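Inosine-uridine nucleoside N-ribohydrolase (Xanthomonas oryzae pv. oryzae, PDB 4KL0) binds a calcium ion and probably belongs to the nucleoside hydrolases, which cleave N-glycosidic bonds, though its own substrate is not established. Local coordinates at residues L31-P36 against S158-E163; V64-D69 against V150-T155. One frame throughout, in Å; residues are numbered along the deposited sequence.

Contact 1 (L31-P36 against S158-E163). With CA (calcium ion), chain B.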
loop_
_atom_site.group_PDB
_atom_site.type_symbol
_atom_site.label_atom_id
_atom_site.label_comp_id
_atom_site.label_asym_id
_atom_site.label_seq_id
_atom_site.Cartn_x
_atom_site.Cartn_y
_atom_site.Cartn_z
ATOM N N LEU A 31 9.682 -5.117 5.298
ATOM C CA LEU A 31 10.309 -4.320 4.223
ATOM C C LEU A 31 9.165 -3.881 3.281
ATOM O O LEU A 31 8.372 -4.752 2.793
ATOM C CB LEU A 31 11.301 -5.160 3.402
ATOM C CG LEU A 31 12.237 -5.996 4.288
ATOM C CD1 LEU A 31 13.129 -6.895 3.374
ATOM C CD2 LEU A 31 13.076 -5.117 5.159
ATOM N N LEU A 32 9.051 -2.568 3.074
ATOM C CA LEU A 32 7.927 -1.990 2.311
ATOM C C LEU A 32 8.457 -1.297 1.059
ATOM O O LEU A 32 9.434 -0.535 1.094
ATOM C CB LEU A 32 7.182 -1.017 3.229
ATOM C CG LEU A 32 5.950 -0.333 2.692
ATOM C CD1 LEU A 32 4.860 -1.392 2.392
ATOM C CD2 LEU A 32 5.350 0.694 3.723
ATOM N N PHE A 33 7.768 -1.535 -0.070
ATOM C CA PHE A 33 8.106 -0.946 -1.365
ATOM C C PHE A 33 6.898 -0.133 -1.811
ATOM O O PHE A 33 5.794 -0.673 -1.876
ATOM C CB PHE A 33 8.389 -2.081 -2.373
ATOM C CG PHE A 33 9.494 -2.981 -1.929
ATOM C CD1 PHE A 33 10.792 -2.787 -2.410
ATOM C CD2 PHE A 33 9.223 -4.019 -1.056
ATOM C CE1 PHE A 33 11.847 -3.638 -1.926
ATOM C CE2 PHE A 33 10.269 -4.857 -0.583
ATOM C CZ PHE A 33 11.578 -4.636 -1.077
ATOM N N THR A 34 7.060 1.182 -2.000
ATOM C CA THR A 34 5.900 2.100 -1.983
ATOM C C THR A 34 6.118 3.344 -2.844
ATOM O O THR A 34 7.254 3.653 -3.221
ATOM C CB THR A 34 5.678 2.505 -0.534
ATOM O OG1 THR A 34 4.591 3.429 -0.396
ATOM C CG2 THR A 34 6.915 3.143 0.055
ATOM N N ASP A 35 5.023 3.987 -3.271
ATOM C CA ASP A 35 5.074 5.126 -4.214
ATOM C C ASP A 35 4.093 6.200 -3.747
ATOM O O ASP A 35 3.110 6.479 -4.411
ATOM C CB ASP A 35 4.755 4.678 -5.658
ATOM C CG ASP A 35 3.408 3.924 -5.784
ATOM O OD1 ASP A 35 2.719 3.714 -4.750
ATOM O OD2 ASP A 35 3.025 3.610 -6.956
ATOM N N PRO A 36 4.399 6.824 -2.620
ATOM C CA PRO A 36 3.376 7.714 -1.999
ATOM C C PRO A 36 3.180 9.057 -2.735
ATOM O O PRO A 36 4.020 9.543 -3.543
ATOM C CB PRO A 36 3.963 7.983 -0.607
ATOM C CG PRO A 36 5.498 7.913 -0.819
ATOM C CD PRO A 36 5.615 6.705 -1.788
ATOM N N SER A 158 12.358 -6.437 -7.002
ATOM C CA SER A 158 12.987 -7.448 -7.859
ATOM C C SER A 158 14.504 -7.313 -7.688
ATOM O O SER A 158 15.185 -8.354 -7.604
ATOM C CB SER A 158 12.596 -7.204 -9.300
ATOM O OG SER A 158 13.329 -8.068 -10.178
ATOM N N ALA A 159 15.033 -6.071 -7.646
ATOM C CA ALA A 159 16.473 -5.850 -7.393
ATOM C C ALA A 159 16.948 -6.550 -6.126
ATOM O O ALA A 159 18.053 -7.090 -6.090
ATOM C CB ALA A 159 16.837 -4.360 -7.353
ATOM N N LEU A 160 16.109 -6.576 -5.086
ATOM C CA LEU A 160 16.483 -7.186 -3.811
ATOM C C LEU A 160 16.558 -8.680 -3.963
ATOM O O LEU A 160 17.498 -9.298 -3.462
ATOM C CB LEU A 160 15.478 -6.840 -2.672
ATOM C CG LEU A 160 15.804 -7.433 -1.288
ATOM C CD1 LEU A 160 17.083 -6.838 -0.764
ATOM C CD2 LEU A 160 14.711 -7.134 -0.246
ATOM N N LEU A 161 15.590 -9.267 -4.665
ATOM C CA LEU A 161 15.634 -10.722 -4.843
ATOM C C LEU A 161 16.848 -11.035 -5.702
ATOM O O LEU A 161 17.475 -12.117 -5.557
ATOM C CB LEU A 161 14.371 -11.270 -5.491
ATOM C CG LEU A 161 13.528 -12.013 -4.488
ATOM C CD1 LEU A 161 13.106 -11.020 -3.374
ATOM C CD2 LEU A 161 12.353 -12.601 -5.205
ATOM N N ALA A 162 17.241 -10.118 -6.578
ATOM C CA ALA A 162 18.393 -10.443 -7.422
ATOM C C ALA A 162 19.717 -10.296 -6.667
ATOM O O ALA A 162 20.608 -11.170 -6.790
ATOM C CB ALA A 162 18.405 -9.608 -8.691
ATOM N N GLU A 163 19.892 -9.192 -5.934
ATOM C CA GLU A 163 21.160 -8.944 -5.250
ATOM C C GLU A 163 21.328 -9.837 -4.041
ATOM O O GLU A 163 22.443 -10.233 -3.709
ATOM C CB GLU A 163 21.284 -7.460 -4.882
ATOM C CG GLU A 163 21.304 -6.618 -6.167
ATOM C CD GLU A 163 21.463 -5.144 -5.921
ATOM O OE1 GLU A 163 21.775 -4.768 -4.762
ATOM O OE2 GLU A 163 21.257 -4.376 -6.899
HETATM CA CA CA B . 0.733 2.459 -3.936
HETATM O O HOH W 1 0.823 2.366 -6.529
HETATM O O HOH W 2 -0.861 0.536 -4.951
HETATM O O HOH W 3 -1.389 3.537 -4.656
#
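Leu160 reaches the side chains of Leu31 and Phe33 with a single methyl, CD2. Leu160 CD2 lies 4.0 Å from Leu31 CD1. The same methyl is 4.1 Å from Phe33 CZ. It meets the ring at its edge, close to the ring plane, and not over a face. Both pairs of side chains cross at roughly a right angle. The closest approaches are all between end atoms. The strand side chains both have CG anti to the carbonyl carbon (chi1 -46° in Leu31, -58° in Phe33). Being two apart on the strand, they leave it on the same face and offer the helix a methyl and a ring edge side by side. The contact is buried, apolar and small, with 99 Å² covered in all. Even Phe33 CA and Ser158 CA, the nearest such pair, are 10.4 Å apart, and side chains bridge the gap. Past the strand end, well away from Leu160, Asp35 OD1 binds the calcium ion at 2.5 Å. Such apolar packing of a helix on one face of a mainly parallel sheet is characteristic of a Rossmann-like alpha/beta fold, consistent with the nucleoside hydrolase family. Here helix 155-163 packs on strand 28-34. Met135 of helix 133-141 touches all three residues, and Cys136 also touches Leu160. Strand 28-34 itself runs between strands 58-65 and 146-150.

Contact 2 (V64-D69 against V150-T155). With CA (calcium ion), chain B.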
loop_
_atom_site.group_PDB
_atom_site.type_symbol
_atom_site.label_atom_id
_atom_site.label_comp_id
_atom_site.label_asym_id
_atom_site.label_seq_id
_atom_site.Cartn_x
_atom_site.Cartn_y
_atom_site.Cartn_z
ATOM N N VAL A 64 11.604 1.397 0.689
ATOM C CA VAL A 64 12.273 1.855 -0.523
ATOM C C VAL A 64 11.187 2.390 -1.476
ATOM O O VAL A 64 10.159 1.774 -1.674
ATOM C CB VAL A 64 13.074 0.750 -1.179
ATOM C CG1 VAL A 64 13.722 1.268 -2.434
ATOM C CG2 VAL A 64 14.170 0.222 -0.170
ATOM N N VAL A 65 11.410 3.574 -2.007
ATOM C CA VAL A 65 10.342 4.347 -2.692
ATOM C C VAL A 65 10.605 4.382 -4.202
ATOM O O VAL A 65 11.745 4.671 -4.674
ATOM C CB VAL A 65 10.350 5.808 -2.143
ATOM C CG1 VAL A 65 9.410 6.693 -2.913
ATOM C CG2 VAL A 65 9.990 5.806 -0.642
ATOM N N THR A 66 9.544 4.175 -4.989
ATOM C CA THR A 66 9.685 4.154 -6.442
ATOM C C THR A 66 8.668 5.120 -7.063
ATOM O O THR A 66 8.049 5.883 -6.328
ATOM C CB THR A 66 9.580 2.691 -6.990
ATOM O OG1 THR A 66 9.927 2.610 -8.383
ATOM C CG2 THR A 66 8.175 2.085 -6.798
ATOM N N LEU A 67 8.599 5.141 -8.393
ATOM C CA LEU A 67 7.667 5.858 -9.281
ATOM C C LEU A 67 8.172 7.276 -9.585
ATOM O O LEU A 67 8.166 8.145 -8.693
ATOM C CB LEU A 67 6.197 5.918 -8.729
ATOM C CG LEU A 67 5.175 6.416 -9.748
ATOM C CD1 LEU A 67 4.872 5.308 -10.803
ATOM C CD2 LEU A 67 3.880 6.658 -8.963
ATOM N N GLY A 68 8.650 7.445 -10.819
ATOM C CA GLY A 68 9.205 8.694 -11.312
ATOM C C GLY A 68 10.701 8.575 -11.585
ATOM O O GLY A 68 11.357 7.552 -11.330
ATOM N N ASP A 69 11.234 9.671 -12.098
ATOM C CA ASP A 69 12.698 9.762 -12.263
ATOM C C ASP A 69 13.402 9.939 -10.927
ATOM O O ASP A 69 12.741 9.999 -9.874
ATOM C CB ASP A 69 13.022 10.839 -13.310
ATOM C CG ASP A 69 12.818 12.281 -12.823
ATOM O OD1 ASP A 69 12.484 12.569 -11.649
ATOM O OD2 ASP A 69 13.005 13.176 -13.673
ATOM N N VAL A 150 4.588 -5.265 -0.997
ATOM C CA VAL A 150 4.780 -4.452 -2.230
ATOM C C VAL A 150 3.500 -3.738 -2.546
ATOM O O VAL A 150 2.482 -4.352 -2.841
ATOM C CB VAL A 150 5.202 -5.369 -3.396
ATOM C CG1 VAL A 150 5.295 -4.581 -4.694
ATOM C CG2 VAL A 150 6.489 -6.136 -2.999
ATOM N N ILE A 151 3.536 -2.393 -2.460
ATOM C CA ILE A 151 2.345 -1.606 -2.747
ATOM C C ILE A 151 2.711 -0.563 -3.787
ATOM O O ILE A 151 2.105 0.477 -3.799
ATOM C CB ILE A 151 1.775 -0.942 -1.479
ATOM C CG1 ILE A 151 2.843 -0.179 -0.667
ATOM C CG2 ILE A 151 1.174 -2.053 -0.558
ATOM C CD1 ILE A 151 2.291 0.617 0.507
ATOM N N ALA A 152 3.602 -0.904 -4.704
ATOM C CA ALA A 152 4.022 -0.043 -5.811
ATOM C C ALA A 152 4.710 -0.874 -6.836
ATOM O O ALA A 152 4.697 -2.091 -6.692
ATOM C CB ALA A 152 5.019 1.075 -5.308
ATOM N N GLY A 153 5.380 -0.226 -7.807
ATOM C CA GLY A 153 6.113 -0.954 -8.850
ATOM C C GLY A 153 7.249 -1.728 -8.222
ATOM O O GLY A 153 7.698 -1.467 -7.079
ATOM N N MET A 154 7.740 -2.712 -8.975
ATOM C CA MET A 154 8.563 -3.719 -8.355
ATOM C C MET A 154 10.034 -3.620 -8.770
ATOM O O MET A 154 10.779 -4.568 -8.504
ATOM C CB MET A 154 7.987 -5.099 -8.725
ATOM C CG MET A 154 6.869 -5.467 -7.729
ATOM S SD MET A 154 5.529 -6.562 -8.331
ATOM C CE MET A 154 4.337 -5.326 -8.753
ATOM N N THR A 155 10.475 -2.478 -9.306
ATOM C CA THR A 155 11.911 -2.330 -9.698
ATOM C C THR A 155 12.854 -2.724 -8.548
ATOM O O THR A 155 13.822 -3.506 -8.715
ATOM C CB THR A 155 12.154 -0.872 -10.023
ATOM O OG1 THR A 155 11.243 -0.473 -11.053
ATOM C CG2 THR A 155 13.592 -0.611 -10.419
HETATM CA CA CA B . 0.733 2.459 -3.936
HETATM O O HOH W 4 8.987 0.295 -9.754
HETATM O O HOH W 2 -0.861 0.536 -4.951
HETATM O O HOH W 3 -1.389 3.537 -4.656
HETATM O O HOH W 1 0.823 2.366 -6.529
#
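Thr66 has its OG1 anti to the backbone N (chi1 -171°), which leaves CG2 between the backbone N and the carbonyl carbon. This setting sends the two branches of Thr66 to different partners in 150-155. The methyl meets the loop: Thr66 CG2 is 3.6 Å from Ala152 CB. Thr66 CG2 also lies 3.6 Å from Gly153 O, a van der Waals contact. The hydroxyl faces Thr155, but Thr66 OG1 and Thr155 OG1 are 4.3 Å apart. A water fills the role of link between them. It donates to Thr66 OG1 at 2.8 Å and to Thr155 OG1 at 2.7 Å, so both of its hydrogens are used. Thr155 OG1 is also hydrogen-bonded to Asp203 OD2. Thr155 opens helix 155-163, with Met154 at its N-cap position. Just before Ala152 in the chain, Ile151 offers its backbone carbonyl to the metal, with Ile151 O 2.4 Å from the calcium ion. Asp35, Asp42 and Asp318 bind the same ion, together with three waters. Thr66 therefore joins the loops after two strands in two ways, by a methyl against apolar and backbone atoms and by a hydroxyl through one water between two buried threonines. The two donations should fix how that water is turned. Since Thr155 OG1 accepts from the water and also meets a carboxylate, its own hydrogen probably goes to Asp203 OD2. The polar half of the contact would then run as a chain from Thr66 through water and Thr155 to Asp203.

From the N terminus, strand 28-34 comes first, and Asp35, the residue after it, binds calcium. Strand 58-65 follows and runs into the loop 66-69. Contact 2 then closes a loop of 80 residues when 150-155 returns beside Thr66. Contact 1 closes a longer one, of 121 residues, when helix 155-163 reaches strand 28-34. Contact 2 is thus nested inside contact 1. Their centres are about 7 Å apart. Probable backbone hydrogen bonds join them, from Ile151 N to Phe33 O and from Val64 N to Leu32 O. Contact 1 ties the helix to the sheet, while contact 2 ties loops at the C-terminal ends of the strands, near the calcium.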